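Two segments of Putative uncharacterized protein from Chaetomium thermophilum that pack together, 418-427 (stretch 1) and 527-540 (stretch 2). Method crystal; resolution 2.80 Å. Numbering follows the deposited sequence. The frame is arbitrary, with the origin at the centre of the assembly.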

# COMPACT_ATOMS: atom_id res chain seq x y z
N ASN A 418 14.19 -10.85 -25.91
CA ASN A 418 15.20 -10.84 -26.96
C ASN A 418 15.28 -12.23 -27.58
O ASN A 418 15.68 -13.18 -26.89
N PRO A 419 14.91 -12.42 -28.85
CA PRO A 419 14.94 -13.78 -29.42
C PRO A 419 16.33 -14.38 -29.47
O PRO A 419 16.45 -15.60 -29.62
N ASP A 420 17.39 -13.57 -29.35
CA ASP A 420 18.74 -14.10 -29.27
C ASP A 420 18.99 -14.85 -27.97
O ASP A 420 19.98 -15.59 -27.88
N TRP A 421 18.13 -14.69 -26.97
CA TRP A 421 18.39 -15.17 -25.62
C TRP A 421 17.15 -15.84 -25.05
O TRP A 421 16.57 -15.39 -24.07
N PRO A 422 16.72 -16.95 -25.66
CA PRO A 422 15.52 -17.64 -25.16
C PRO A 422 15.68 -18.26 -23.78
O PRO A 422 14.67 -18.67 -23.19
N ALA A 423 16.90 -18.34 -23.24
CA ALA A 423 17.08 -18.87 -21.90
C ALA A 423 16.67 -17.90 -20.81
O ALA A 423 16.55 -18.31 -19.65
N ALA A 424 16.44 -16.63 -21.14
CA ALA A 424 15.97 -15.67 -20.15
C ALA A 424 14.63 -16.09 -19.58
O ALA A 424 14.42 -16.08 -18.36
N GLU A 425 13.69 -16.46 -20.45
CA GLU A 425 12.37 -16.87 -19.98
C GLU A 425 12.44 -18.15 -19.16
O GLU A 425 11.61 -18.36 -18.27
N LEU A 426 13.41 -19.02 -19.45
CA LEU A 426 13.51 -20.28 -18.71
C LEU A 426 14.09 -20.05 -17.32
O LEU A 426 13.55 -20.54 -16.32
N LEU A 427 15.20 -19.30 -17.25
CA LEU A 427 15.78 -18.96 -15.95
C LEU A 427 14.78 -18.19 -15.10
O LEU A 427 14.58 -18.50 -13.92
N ALA A 527 28.06 -19.06 -32.96
CA ALA A 527 27.68 -20.17 -32.09
C ALA A 527 26.52 -19.78 -31.18
O ALA A 527 25.60 -20.57 -30.96
N GLN A 528 26.56 -18.57 -30.63
CA GLN A 528 25.50 -18.12 -29.74
C GLN A 528 24.15 -18.09 -30.47
O GLN A 528 23.15 -18.63 -29.97
N LEU A 529 24.12 -17.49 -31.66
CA LEU A 529 22.86 -17.35 -32.38
C LEU A 529 22.33 -18.70 -32.85
O LEU A 529 21.12 -18.94 -32.82
N SER A 530 23.22 -19.60 -33.26
CA SER A 530 22.78 -20.93 -33.68
C SER A 530 22.29 -21.75 -32.49
O SER A 530 21.36 -22.56 -32.64
N SER A 531 22.88 -21.55 -31.31
CA SER A 531 22.35 -22.19 -30.11
C SER A 531 20.96 -21.67 -29.79
O SER A 531 20.05 -22.45 -29.49
N ALA A 532 20.77 -20.35 -29.86
CA ALA A 532 19.44 -19.79 -29.68
C ALA A 532 18.46 -20.40 -30.67
O ALA A 532 17.31 -20.72 -30.32
N MET A 533 18.90 -20.60 -31.92
CA MET A 533 18.01 -21.16 -32.94
C MET A 533 17.62 -22.59 -32.60
O MET A 533 16.43 -22.94 -32.63
N THR A 534 18.59 -23.45 -32.28
CA THR A 534 18.24 -24.83 -31.95
C THR A 534 17.32 -24.88 -30.73
O THR A 534 16.34 -25.64 -30.71
N PHE A 535 17.63 -24.08 -29.71
CA PHE A 535 16.77 -24.00 -28.52
C PHE A 535 15.33 -23.68 -28.91
O PHE A 535 14.39 -24.38 -28.53
N ILE A 536 15.14 -22.61 -29.69
CA ILE A 536 13.79 -22.22 -30.09
C ILE A 536 13.13 -23.32 -30.90
O ILE A 536 11.93 -23.58 -30.77
N ILE A 537 13.90 -24.00 -31.76
CA ILE A 537 13.34 -25.09 -32.55
C ILE A 537 12.79 -26.17 -31.64
O ILE A 537 11.69 -26.70 -31.87
N SER A 538 13.54 -26.53 -30.60
CA SER A 538 13.04 -27.55 -29.67
C SER A 538 11.81 -27.06 -28.93
O SER A 538 10.86 -27.83 -28.72
N GLU A 539 11.79 -25.79 -28.52
CA GLU A 539 10.58 -25.24 -27.92
C GLU A 539 9.38 -25.37 -28.85
O GLU A 539 8.28 -25.72 -28.42
N TRP A 540 9.59 -25.09 -30.14
CA TRP A 540 8.52 -25.21 -31.12
C TRP A 540 8.01 -26.64 -31.20
O TRP A 540 6.80 -26.89 -31.12

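Pro-422 forms the apolar centre of this contact. Its CA-to-CB bond points toward the helix of stretch 2, its ring is puckered C-gamma endo, and 80 Å² of the residue is covered, the largest share of any residue here. Three side chains, spaced along the helix at 532, 535 and 536 and so on one side of it, receive the ring: Pro-422 CB lies 3.5 Å from Phe-535 CD1 and 4.0 Å from Ile-536 CG1, while Pro-422 CD lies 3.8 Å from Ala-532 CB.

Phe-535 also points toward stretch 1, with chi1 in t (-169°) and chi2 at -86°. This conformation carries the ring along to Leu-426, whose CD2 sits 3.9 Å from Phe-535 CZ, at the ring edge and near its plane; Leu-426 itself is t, p. Ile-536 (m, t) starts sideways, but its end comes nearer, and its CD1 reaches 3.6 Å from Pro-419 O.

The backbones come closest where Asp-420 CA and Ala-532 CA are 5.7 Å apart. The short side chain of Ala-532 points into this gap, its CB 3.4 Å from Asp-420 O. Asp-420 sits in a type I turn from Asn-418 to Trp-421, supported by a hydrogen bond from Asp-420 N to Asn-418 OD1 (2.9 Å, 152°) with Asn-418 chi1 in t. The Asp-420 side chain (chi1 m) lies against Leu-529, CG to CD1 being 3.4 Å.

Farther out, Trp-421 (chi1 m, chi2 103°) leaves the backbone pointing away, yet its ring end returns to place one face beneath the amide end of Gln-528 (t, m). At the other end, Glu-425 (chi1 t) and Glu-539 (chi1 m) both point toward the opposing stretch, bringing like charges close: Glu-425 OE1 and Glu-539 OE2 are 4.4 Å apart. The two stretches together bury 469 Å².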

# COMPACT_ATOMS: atom_id res chain seq x y z
CB ASN A 418 16.55 -10.43 -26.40
CG ASN A 418 17.58 -10.18 -27.48
OD1 ASN A 418 17.56 -10.82 -28.53
ND2 ASN A 418 18.47 -9.23 -27.24
CB PRO A 419 14.37 -13.58 -30.83
CG PRO A 419 14.56 -12.13 -31.13
CD PRO A 419 14.42 -11.42 -29.82
CB ASP A 420 19.77 -12.98 -29.39
CG ASP A 420 19.83 -12.38 -30.77
OD1 ASP A 420 18.88 -12.60 -31.56
OD2 ASP A 420 20.82 -11.69 -31.07
CB TRP A 421 18.85 -14.01 -24.73
CG TRP A 421 20.14 -13.41 -25.19
CD1 TRP A 421 20.30 -12.24 -25.87
CD2 TRP A 421 21.45 -13.95 -25.00
NE1 TRP A 421 21.64 -12.02 -26.12
CE2 TRP A 421 22.36 -13.06 -25.59
CE3 TRP A 421 21.94 -15.11 -24.39
CZ2 TRP A 421 23.74 -13.28 -25.59
CZ3 TRP A 421 23.31 -15.33 -24.39
CH2 TRP A 421 24.19 -14.42 -24.98
CB PRO A 422 15.27 -18.72 -26.22
CG PRO A 422 16.57 -18.91 -26.90
CD PRO A 422 17.24 -17.57 -26.89
CB ALA A 423 18.54 -19.28 -21.69
CB ALA A 424 15.87 -14.27 -20.77
CB GLU A 425 11.41 -17.04 -21.15
CG GLU A 425 9.99 -17.46 -20.76
CD GLU A 425 9.85 -18.96 -20.55
OE1 GLU A 425 10.71 -19.72 -21.05
OE2 GLU A 425 8.88 -19.38 -19.87
CB LEU A 426 14.36 -21.27 -19.51
CG LEU A 426 14.61 -22.63 -18.86
CD1 LEU A 426 13.31 -23.29 -18.42
CD2 LEU A 426 15.36 -23.53 -19.82
CB LEU A 427 17.05 -18.15 -16.16
CG LEU A 427 18.22 -18.93 -16.78
CD1 LEU A 427 19.23 -17.98 -17.39
CD2 LEU A 427 18.88 -19.81 -15.74
CB ALA A 527 28.88 -20.63 -31.27
CB GLN A 528 25.84 -16.73 -29.19
CG GLN A 528 24.81 -16.14 -28.25
CD GLN A 528 23.65 -15.50 -28.99
OE1 GLN A 528 22.53 -16.00 -28.95
NE2 GLN A 528 23.93 -14.38 -29.66
CB LEU A 529 23.06 -16.40 -33.56
CG LEU A 529 21.89 -15.50 -33.97
CD1 LEU A 529 21.38 -14.65 -32.81
CD2 LEU A 529 22.31 -14.60 -35.12
CB SER A 530 23.91 -21.66 -34.40
OG SER A 530 25.02 -21.85 -33.54
CB SER A 531 23.30 -21.96 -28.93
OG SER A 531 23.23 -20.61 -28.49
CB ALA A 532 19.48 -18.27 -29.83
CB MET A 533 18.68 -21.09 -34.31
CG MET A 533 18.35 -19.83 -35.07
SD MET A 533 18.88 -19.90 -36.79
CE MET A 533 20.60 -19.42 -36.62
CB THR A 534 19.51 -25.66 -31.70
OG1 THR A 534 20.29 -25.05 -30.67
CG2 THR A 534 20.33 -25.76 -32.97
CB PHE A 535 17.34 -22.94 -27.58
CG PHE A 535 16.71 -22.93 -26.21
CD1 PHE A 535 15.55 -22.21 -25.97
CD2 PHE A 535 17.30 -23.61 -25.16
CE1 PHE A 535 14.99 -22.18 -24.72
CE2 PHE A 535 16.73 -23.58 -23.90
CZ PHE A 535 15.58 -22.87 -23.68
CB ILE A 536 13.83 -20.88 -30.84
CG1 ILE A 536 13.99 -19.73 -29.85
CG2 ILE A 536 12.56 -20.68 -31.67
CD1 ILE A 536 14.32 -18.40 -30.48
CB ILE A 537 14.41 -25.65 -33.52
CG1 ILE A 537 14.77 -24.60 -34.58
CG2 ILE A 537 13.92 -26.92 -34.20
CD1 ILE A 537 16.03 -24.93 -35.36
CB SER A 538 14.15 -27.95 -28.69
OG SER A 538 14.69 -26.82 -28.04
CB GLU A 539 10.79 -23.77 -27.55
CG GLU A 539 11.62 -23.56 -26.30
CD GLU A 539 11.66 -22.11 -25.87
OE1 GLU A 539 11.30 -21.23 -26.69
OE2 GLU A 539 12.03 -21.84 -24.70
CB TRP A 540 9.04 -24.74 -32.49
CG TRP A 540 7.99 -24.58 -33.54
CD1 TRP A 540 6.64 -24.75 -33.41
CD2 TRP A 540 8.21 -24.21 -34.91
NE1 TRP A 540 6.01 -24.51 -34.61
CE2 TRP A 540 6.95 -24.17 -35.54
CE3 TRP A 540 9.35 -23.90 -35.66
CZ2 TRP A 540 6.80 -23.84 -36.89
CZ3 TRP A 540 9.20 -23.57 -36.99
CH2 TRP A 540 7.94 -23.55 -37.59